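PDB 4KW3: initiator protein NS1 from Human bocavirus, which probably recognises and nicks the viral replication origin through this N-terminal nuclease domain, starting rolling-circle replication of the viral DNA. Local coordinates for residues T168-K171 with A172-E175; A135-Y138 with G139-A143; E144-Q147 with R148-L152. All coordinates share one frame; numbering follows the deposited sequence.

Contact 1. Residues T168-K171 with A172-E175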
loop_
_atom_site.group_PDB
_atom_site.type_symbol
_atom_site.label_atom_id
_atom_site.label_comp_id
_atom_site.label_asym_id
_atom_site.label_seq_id
_atom_site.Cartn_x
_atom_site.Cartn_y
_atom_site.Cartn_z
ATOM N N THR A 168 -18.089 -9.564 -0.295
ATOM C CA THR A 168 -17.660 -8.842 0.901
ATOM C C THR A 168 -17.213 -7.402 0.558
ATOM O O THR A 168 -17.587 -6.439 1.224
ATOM C CB THR A 168 -16.516 -9.580 1.600
ATOM O OG1 THR A 168 -16.957 -10.875 2.019
ATOM C CG2 THR A 168 -16.022 -8.792 2.797
ATOM N N LEU A 169 -16.426 -7.272 -0.503
ATOM C CA LEU A 169 -16.004 -5.978 -1.007
ATOM C C LEU A 169 -17.183 -5.107 -1.459
ATOM O O LEU A 169 -17.227 -3.911 -1.171
ATOM C CB LEU A 169 -15.011 -6.164 -2.159
ATOM C CG LEU A 169 -13.690 -6.849 -1.783
ATOM C CD1 LEU A 169 -12.899 -7.184 -3.028
ATOM C CD2 LEU A 169 -12.867 -5.981 -0.858
ATOM N N LYS A 170 -18.121 -5.700 -2.194
ATOM C CA LYS A 170 -19.254 -4.951 -2.724
ATOM C C LYS A 170 -20.169 -4.456 -1.605
ATOM O O LYS A 170 -20.741 -3.376 -1.694
ATOM C CB LYS A 170 -20.049 -5.778 -3.753
ATOM C CG LYS A 170 -19.325 -5.999 -5.097
ATOM C CD LYS A 170 -20.245 -6.576 -6.166
ATOM C CE LYS A 170 -21.105 -5.511 -6.853
ATOM N NZ LYS A 170 -20.264 -4.621 -7.730
ATOM N N LYS A 171 -20.298 -5.251 -0.554
ATOM C CA LYS A 171 -21.117 -4.875 0.585
ATOM C C LYS A 171 -20.451 -3.712 1.317
ATOM O O LYS A 171 -21.104 -2.719 1.671
ATOM C CB LYS A 171 -21.309 -6.077 1.512
ATOM C CG LYS A 171 -22.044 -5.776 2.786
ATOM C CD LYS A 171 -22.321 -7.060 3.556
ATOM C CE LYS A 171 -22.803 -6.775 4.974
ATOM N NZ LYS A 171 -21.675 -6.422 5.884
ATOM N N ALA A 172 -19.144 -3.844 1.525
ATOM C CA ALA A 172 -18.348 -2.789 2.139
ATOM C C ALA A 172 -18.468 -1.496 1.346
ATOM O O ALA A 172 -18.545 -0.402 1.920
ATOM C CB ALA A 172 -16.882 -3.212 2.226
ATOM N N GLU A 173 -18.490 -1.636 0.024
ATOM C CA GLU A 173 -18.584 -0.498 -0.869
ATOM C C GLU A 173 -19.930 0.202 -0.719
ATOM O O GLU A 173 -20.011 1.427 -0.795
ATOM C CB GLU A 173 -18.365 -0.923 -2.321
ATOM C CG GLU A 173 -18.470 0.235 -3.291
ATOM C CD GLU A 173 -18.438 -0.188 -4.738
ATOM O OE1 GLU A 173 -19.035 -1.244 -5.086
ATOM O OE2 GLU A 173 -17.818 0.557 -5.526
ATOM N N ARG A 174 -20.987 -0.582 -0.531
ATOM C CA ARG A 174 -22.321 -0.025 -0.358
ATOM C C ARG A 174 -22.390 0.758 0.942
ATOM O O ARG A 174 -22.939 1.869 0.992
ATOM C CB ARG A 174 -23.391 -1.122 -0.383
ATOM C CG ARG A 174 -23.862 -1.484 -1.779
ATOM C CD ARG A 174 -25.060 -2.421 -1.748
ATOM N NE ARG A 174 -24.760 -3.669 -1.050
ATOM C CZ ARG A 174 -24.250 -4.748 -1.640
ATOM N NH1 ARG A 174 -23.972 -4.724 -2.941
ATOM N NH2 ARG A 174 -24.008 -5.846 -0.927
ATOM N N GLU A 175 -21.826 0.162 1.988
ATOM C CA GLU A 175 -21.775 0.789 3.298
ATOM C C GLU A 175 -20.950 2.064 3.286
ATOM O O GLU A 175 -21.280 3.021 3.983
ATOM C CB GLU A 175 -21.219 -0.185 4.324
ATOM C CG GLU A 175 -22.078 -1.415 4.495
ATOM C CD GLU A 175 -21.406 -2.480 5.343
ATOM O OE1 GLU A 175 -20.208 -2.309 5.696
ATOM O OE2 GLU A 175 -22.089 -3.484 5.661
#
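Lys171 and Glu175, one helical turn apart, form an i to i+4 salt bridge on helix 160-177 of the origin-recognition/nickase domain, an alpha/beta fold of the Rep clan built round a central sheet. Lys171 NZ lies 3.0 Å from Glu175 OE2, on the syn side of the carboxylate but 27° out of its plane. The lysine chain runs extended from a CG that is anti to the backbone N and turns only at its last torsion (chi4 -79°), which brings NZ round to the oxygen. A looser attraction links Lys170 NZ and Glu173 OE1, which at 4.5 Å are too far apart for a salt bridge.

Arg174 makes a different kind of contact. Its chain bends at chi3 (-59°), folding the guanidinium back over the preceding turn, and Lys170 O sits 3.7 Å above the centre of that flat group. At the same time Arg174 NH2 comes to 3.4 Å from Lys171 CA. The carbonyl of Lys170 takes its own helical bond from Arg174 N, so a single residue meets it with both backbone and side chain.

Regular helix bonds tie the two turns together, from Ala172 N to Thr168 O through Glu175 N to Lys171 O. Thr168 OG1 turns instead to the carbonyl of Asp164, one turn earlier.

The side facing helix 134-149 carries Leu169, Ala172 and also the buried Glu173, whose side chain touches Ala143 and Ile146, while the charged chains of Lys171 and Arg174 stay on the solvent side. Within the helix, the Ala172 methyl rests against the backbone, its CB 3.5 Å from Thr168 O.

Contact 2. Residues A135-Y138 with G139-A143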
loop_
_atom_site.group_PDB
_atom_site.type_symbol
_atom_site.label_atom_id
_atom_site.label_comp_id
_atom_site.label_asym_id
_atom_site.label_seq_id
_atom_site.Cartn_x
_atom_site.Cartn_y
_atom_site.Cartn_z
ATOM N N ALA A 135 -14.903 7.813 4.523
ATOM C CA ALA A 135 -15.826 6.876 3.876
ATOM C C ALA A 135 -15.775 6.972 2.345
ATOM O O ALA A 135 -15.754 5.956 1.639
ATOM C CB ALA A 135 -17.245 7.076 4.385
ATOM N N GLN A 136 -15.745 8.200 1.851
ATOM C CA GLN A 136 -15.649 8.462 0.431
ATOM C C GLN A 136 -14.372 7.831 -0.126
ATOM O O GLN A 136 -14.402 7.146 -1.150
ATOM C CB GLN A 136 -15.661 9.973 0.203
ATOM C CG GLN A 136 -15.518 10.432 -1.225
ATOM C CD GLN A 136 -15.205 11.920 -1.334
ATOM O OE1 GLN A 136 -14.892 12.581 -0.339
ATOM N NE2 GLN A 136 -15.330 12.461 -2.541
ATOM N N PHE A 137 -13.260 8.059 0.571
ATOM C CA PHE A 137 -11.958 7.549 0.174
ATOM C C PHE A 137 -12.009 6.023 0.163
ATOM O O PHE A 137 -11.558 5.385 -0.791
ATOM C CB PHE A 137 -10.878 8.054 1.134
ATOM C CG PHE A 137 -9.474 8.001 0.573
ATOM C CD1 PHE A 137 -9.212 7.402 -0.658
ATOM C CD2 PHE A 137 -8.413 8.550 1.286
ATOM C CE1 PHE A 137 -7.916 7.357 -1.176
ATOM C CE2 PHE A 137 -7.121 8.493 0.787
ATOM C CZ PHE A 137 -6.870 7.904 -0.452
ATOM N N TYR A 138 -12.567 5.458 1.229
ATOM C CA TYR A 138 -12.776 4.018 1.365
ATOM C C TYR A 138 -13.540 3.448 0.165
ATOM O O TYR A 138 -13.168 2.401 -0.375
ATOM C CB TYR A 138 -13.554 3.724 2.646
ATOM C CG TYR A 138 -13.627 2.259 3.038
ATOM C CD1 TYR A 138 -12.491 1.452 3.037
ATOM C CD2 TYR A 138 -14.834 1.689 3.444
ATOM C CE1 TYR A 138 -12.559 0.109 3.413
ATOM C CE2 TYR A 138 -14.913 0.364 3.814
ATOM C CZ TYR A 138 -13.777 -0.426 3.792
ATOM O OH TYR A 138 -13.875 -1.742 4.166
ATOM N N GLY A 139 -14.597 4.139 -0.251
ATOM C CA GLY A 139 -15.429 3.666 -1.337
ATOM C C GLY A 139 -14.725 3.706 -2.681
ATOM O O GLY A 139 -14.836 2.787 -3.481
ATOM N N LEU A 140 -13.994 4.780 -2.924
ATOM C CA LEU A 140 -13.192 4.892 -4.117
ATOM C C LEU A 140 -12.131 3.779 -4.173
ATOM O O LEU A 140 -11.856 3.228 -5.240
ATOM C CB LEU A 140 -12.527 6.260 -4.157
ATOM C CG LEU A 140 -13.457 7.467 -4.266
ATOM C CD1 LEU A 140 -12.633 8.755 -4.217
ATOM C CD2 LEU A 140 -14.251 7.398 -5.536
ATOM N N ILE A 141 -11.528 3.461 -3.026
ATOM C CA ILE A 141 -10.506 2.417 -2.977
ATOM C C ILE A 141 -11.133 1.093 -3.321
ATOM O O ILE A 141 -10.587 0.338 -4.123
ATOM C CB ILE A 141 -9.820 2.309 -1.609
ATOM C CG1 ILE A 141 -8.811 3.446 -1.434
ATOM C CG2 ILE A 141 -9.108 0.967 -1.461
ATOM C CD1 ILE A 141 -8.278 3.592 -0.009
ATOM N N LEU A 142 -12.283 0.817 -2.708
ATOM C CA LEU A 142 -13.004 -0.429 -2.945
ATOM C C LEU A 142 -13.431 -0.568 -4.408
ATOM O O LEU A 142 -13.360 -1.660 -4.975
ATOM C CB LEU A 142 -14.207 -0.557 -2.008
ATOM C CG LEU A 142 -13.865 -0.765 -0.524
ATOM C CD1 LEU A 142 -15.102 -0.592 0.382
ATOM C CD2 LEU A 142 -13.153 -2.104 -0.259
ATOM N N ALA A 143 -13.862 0.536 -5.017
ATOM C CA ALA A 143 -14.269 0.518 -6.424
ATOM C C ALA A 143 -13.124 0.022 -7.319
ATOM O O ALA A 143 -13.353 -0.789 -8.220
ATOM C CB ALA A 143 -14.774 1.872 -6.873
#
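Tyr138 and Leu142 meet one turn apart on helix 134-149, a methyl lying over an aromatic face. Tyr138 begins close to its own backbone, with CB 3.1 Å from Gly139 N. Its CG is anti to the backbone N (chi1 -170°), and this sends the ring outward from the helix, across its axis, while the leucine reaches back over it toward the N-terminal end. At CG the ring is already near Leu142 CD1; CD2 and CE1 also lie under this methyl, and the approach is tightest at Tyr138 CE2, 3.6 Å from Leu142 CD1, with CZ in touch as well. The tip completes the run, OH standing 4.1 Å from the same methyl. Leu142 CD1 thus touches much of one ring face, 3.7 Å from the centroid and 16° off the ring normal, a CH-pi contact displaced a little toward the rim. Leucine reaches it with CG beside its backbone N, and that CG also rests against Tyr138 O.

A second pair is Phe137 and Ile141. Here CD1 of the isoleucine comes within 4.0 Å of Phe137 CE1, approaching the ring at a slant. Both pairs ride on unbroken alpha-helical bonding; Ile141 N, for example, donates to Phe137 O over 2.9 Å. On another side of the helix Leu140 CG packs on Gln136 O, while Gln136 OE1 accepts a hydrogen bond from Lys93.

The two aromatic residues meet different helices. Tyr138 packs on Ala172 and Ala176 of helix 160-177, whereas Phe137 sets its ring edge-to-face with Tyr18 and touches Thr86 and Leu89 of helix 74-94. Met185 touches Phe137, Tyr138 and Ile141, so this turn sits among strand 185-191, helix 74-94 and helix 160-177.

Contact 3. Residues E144-Q147 with R148-L152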
loop_
_atom_site.group_PDB
_atom_site.type_symbol
_atom_site.label_atom_id
_atom_site.label_comp_id
_atom_site.label_asym_id
_atom_site.label_seq_id
_atom_site.Cartn_x
_atom_site.Cartn_y
_atom_site.Cartn_z
ATOM N N GLU A 144 -11.904 0.506 -7.063
ATOM C CA GLU A 144 -10.721 0.082 -7.815
ATOM C C GLU A 144 -10.355 -1.400 -7.637
ATOM O O GLU A 144 -10.057 -2.092 -8.613
ATOM C CB GLU A 144 -9.507 0.928 -7.437
ATOM C CG GLU A 144 -9.557 2.322 -7.957
ATOM C CD GLU A 144 -9.286 2.410 -9.448
ATOM O OE1 GLU A 144 -8.867 1.393 -10.052
ATOM O OE2 GLU A 144 -9.500 3.507 -10.013
ATOM N N ILE A 145 -10.378 -1.861 -6.391
ATOM C CA ILE A 145 -10.125 -3.253 -6.060
ATOM C C ILE A 145 -11.154 -4.175 -6.728
ATOM O O ILE A 145 -10.797 -5.132 -7.408
ATOM C CB ILE A 145 -10.190 -3.466 -4.536
ATOM C CG1 ILE A 145 -9.054 -2.715 -3.839
ATOM C CG2 ILE A 145 -10.153 -4.944 -4.205
ATOM C CD1 ILE A 145 -9.121 -2.743 -2.326
ATOM N N ILE A 146 -12.429 -3.852 -6.547
ATOM C CA ILE A 146 -13.522 -4.616 -7.127
ATOM C C ILE A 146 -13.367 -4.746 -8.640
ATOM O O ILE A 146 -13.554 -5.833 -9.197
ATOM C CB ILE A 146 -14.877 -3.961 -6.752
ATOM C CG1 ILE A 146 -15.216 -4.291 -5.296
ATOM C CG2 ILE A 146 -16.019 -4.396 -7.692
ATOM C CD1 ILE A 146 -16.293 -3.390 -4.704
ATOM N N GLN A 147 -13.018 -3.639 -9.290
ATOM C CA GLN A 147 -12.799 -3.622 -10.734
ATOM C C GLN A 147 -11.634 -4.542 -11.145
ATOM O O GLN A 147 -11.682 -5.211 -12.189
ATOM C CB GLN A 147 -12.581 -2.190 -11.226
ATOM C CG GLN A 147 -11.986 -2.095 -12.606
ATOM C CD GLN A 147 -12.876 -1.378 -13.579
ATOM O OE1 GLN A 147 -12.456 -0.400 -14.195
ATOM N NE2 GLN A 147 -14.114 -1.857 -13.736
ATOM N N ARG A 148 -10.583 -4.544 -10.330
ATOM C CA ARG A 148 -9.417 -5.377 -10.583
ATOM C C ARG A 148 -9.788 -6.856 -10.435
ATOM O O ARG A 148 -9.363 -7.695 -11.245
ATOM C CB ARG A 148 -8.263 -5.005 -9.644
ATOM C CG ARG A 148 -7.075 -5.897 -9.809
ATOM C CD ARG A 148 -6.384 -5.669 -11.143
ATOM N NE ARG A 148 -5.762 -6.908 -11.612
ATOM C CZ ARG A 148 -4.548 -7.002 -12.147
ATOM N NH1 ARG A 148 -3.768 -5.930 -12.257
ATOM N NH2 ARG A 148 -4.102 -8.189 -12.547
ATOM N N CYS A 149 -10.612 -7.159 -9.428
ATOM C CA CYS A 149 -11.123 -8.516 -9.216
ATOM C C CYS A 149 -11.797 -9.092 -10.444
ATOM O O CYS A 149 -11.682 -10.280 -10.725
ATOM C CB CYS A 149 -12.143 -8.541 -8.068
ATOM S SG CYS A 149 -11.393 -8.424 -6.431
ATOM N N LYS A 150 -12.502 -8.244 -11.172
ATOM C CA LYS A 150 -13.256 -8.679 -12.330
ATOM C C LYS A 150 -12.357 -9.087 -13.511
ATOM O O LYS A 150 -12.810 -9.787 -14.417
ATOM C CB LYS A 150 -14.260 -7.605 -12.730
ATOM C CG LYS A 150 -15.419 -7.495 -11.771
ATOM C CD LYS A 150 -16.232 -6.274 -12.101
ATOM C CE LYS A 150 -17.288 -6.027 -11.064
ATOM N NZ LYS A 150 -17.875 -4.692 -11.299
ATOM N N SER A 151 -11.106 -8.622 -13.525
ATOM C CA SER A 151 -10.189 -8.986 -14.614
ATOM C C SER A 151 -9.937 -10.505 -14.661
ATOM O O SER A 151 -9.788 -11.091 -15.747
ATOM C CB SER A 151 -8.876 -8.210 -14.531
ATOM O OG SER A 151 -8.140 -8.615 -13.401
ATOM N N LEU A 152 -9.946 -11.132 -13.484
ATOM C CA LEU A 152 -9.884 -12.588 -13.382
ATOM C C LEU A 152 -10.978 -13.245 -14.219
ATOM O O LEU A 152 -10.770 -14.312 -14.788
ATOM C CB LEU A 152 -10.022 -13.029 -11.924
ATOM C CG LEU A 152 -10.056 -14.539 -11.680
ATOM C CD1 LEU A 152 -8.804 -15.175 -12.251
ATOM C CD2 LEU A 152 -10.203 -14.865 -10.188
#
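Ile146 and Lys150 are brought side by side by their first torsions: the isoleucine holds CG2 anti to its backbone N, and the lysine places CG beside its own N (chi1 -72°) and then runs fully extended. The two chains point the same way, and Ile146 CG2 lies 4.0 Å from Lys150 CE, with the lysine NZ only slightly farther from that methyl. Nearer its root, Lys150 CG rests 3.6 Å from Ile146 O.

Cys149 has a similar first torsion, which turns SG back toward Ile145; the sulfur is 4.3 Å from Ile145 CG2, a loose apolar touch in a buried setting. Leu37 of helix 31-38 touches the cysteine, while Ile145 also reaches Leu38 and Leu78.

The backbone changes character along this piece. Cys149 N bonds firmly to Ile145 O at 2.9 Å, but Lys150 N lies 3.3 Å from Ile146 O and makes a further weak bond to Gln147 O. Arg148 O then accepts two donors from one residue, Ser151 N at 3.0 Å and Ser151 OG at 2.6 Å, the hydroxyl lying in the carbonyl plane. Such a shift of the backbone from i to i+4 toward i to i+3 bonding is characteristic of an alpha helix losing its regularity near its C-terminal part.

Along the chain, contact 2 comes first, contact 3 follows directly on the same helix 134-149, and contact 1 lies beyond on helix 160-177. All three are local and in series: each joins neighbouring turns, none encloses or crosses another, and no long loop is closed. What unites them is the packing of the two consecutive helices. Leu142 CD1 of contact 2 meets the backbone of Ala172 and Glu173 in contact 1, while Ile145 and Ile146 of contact 3 receive Leu169. At the margin the like-charged ends of Lys150 and Lys170 come near each other. Helix 134-149 thus joins helix 160-177 to strand 185-191 and helix 74-94.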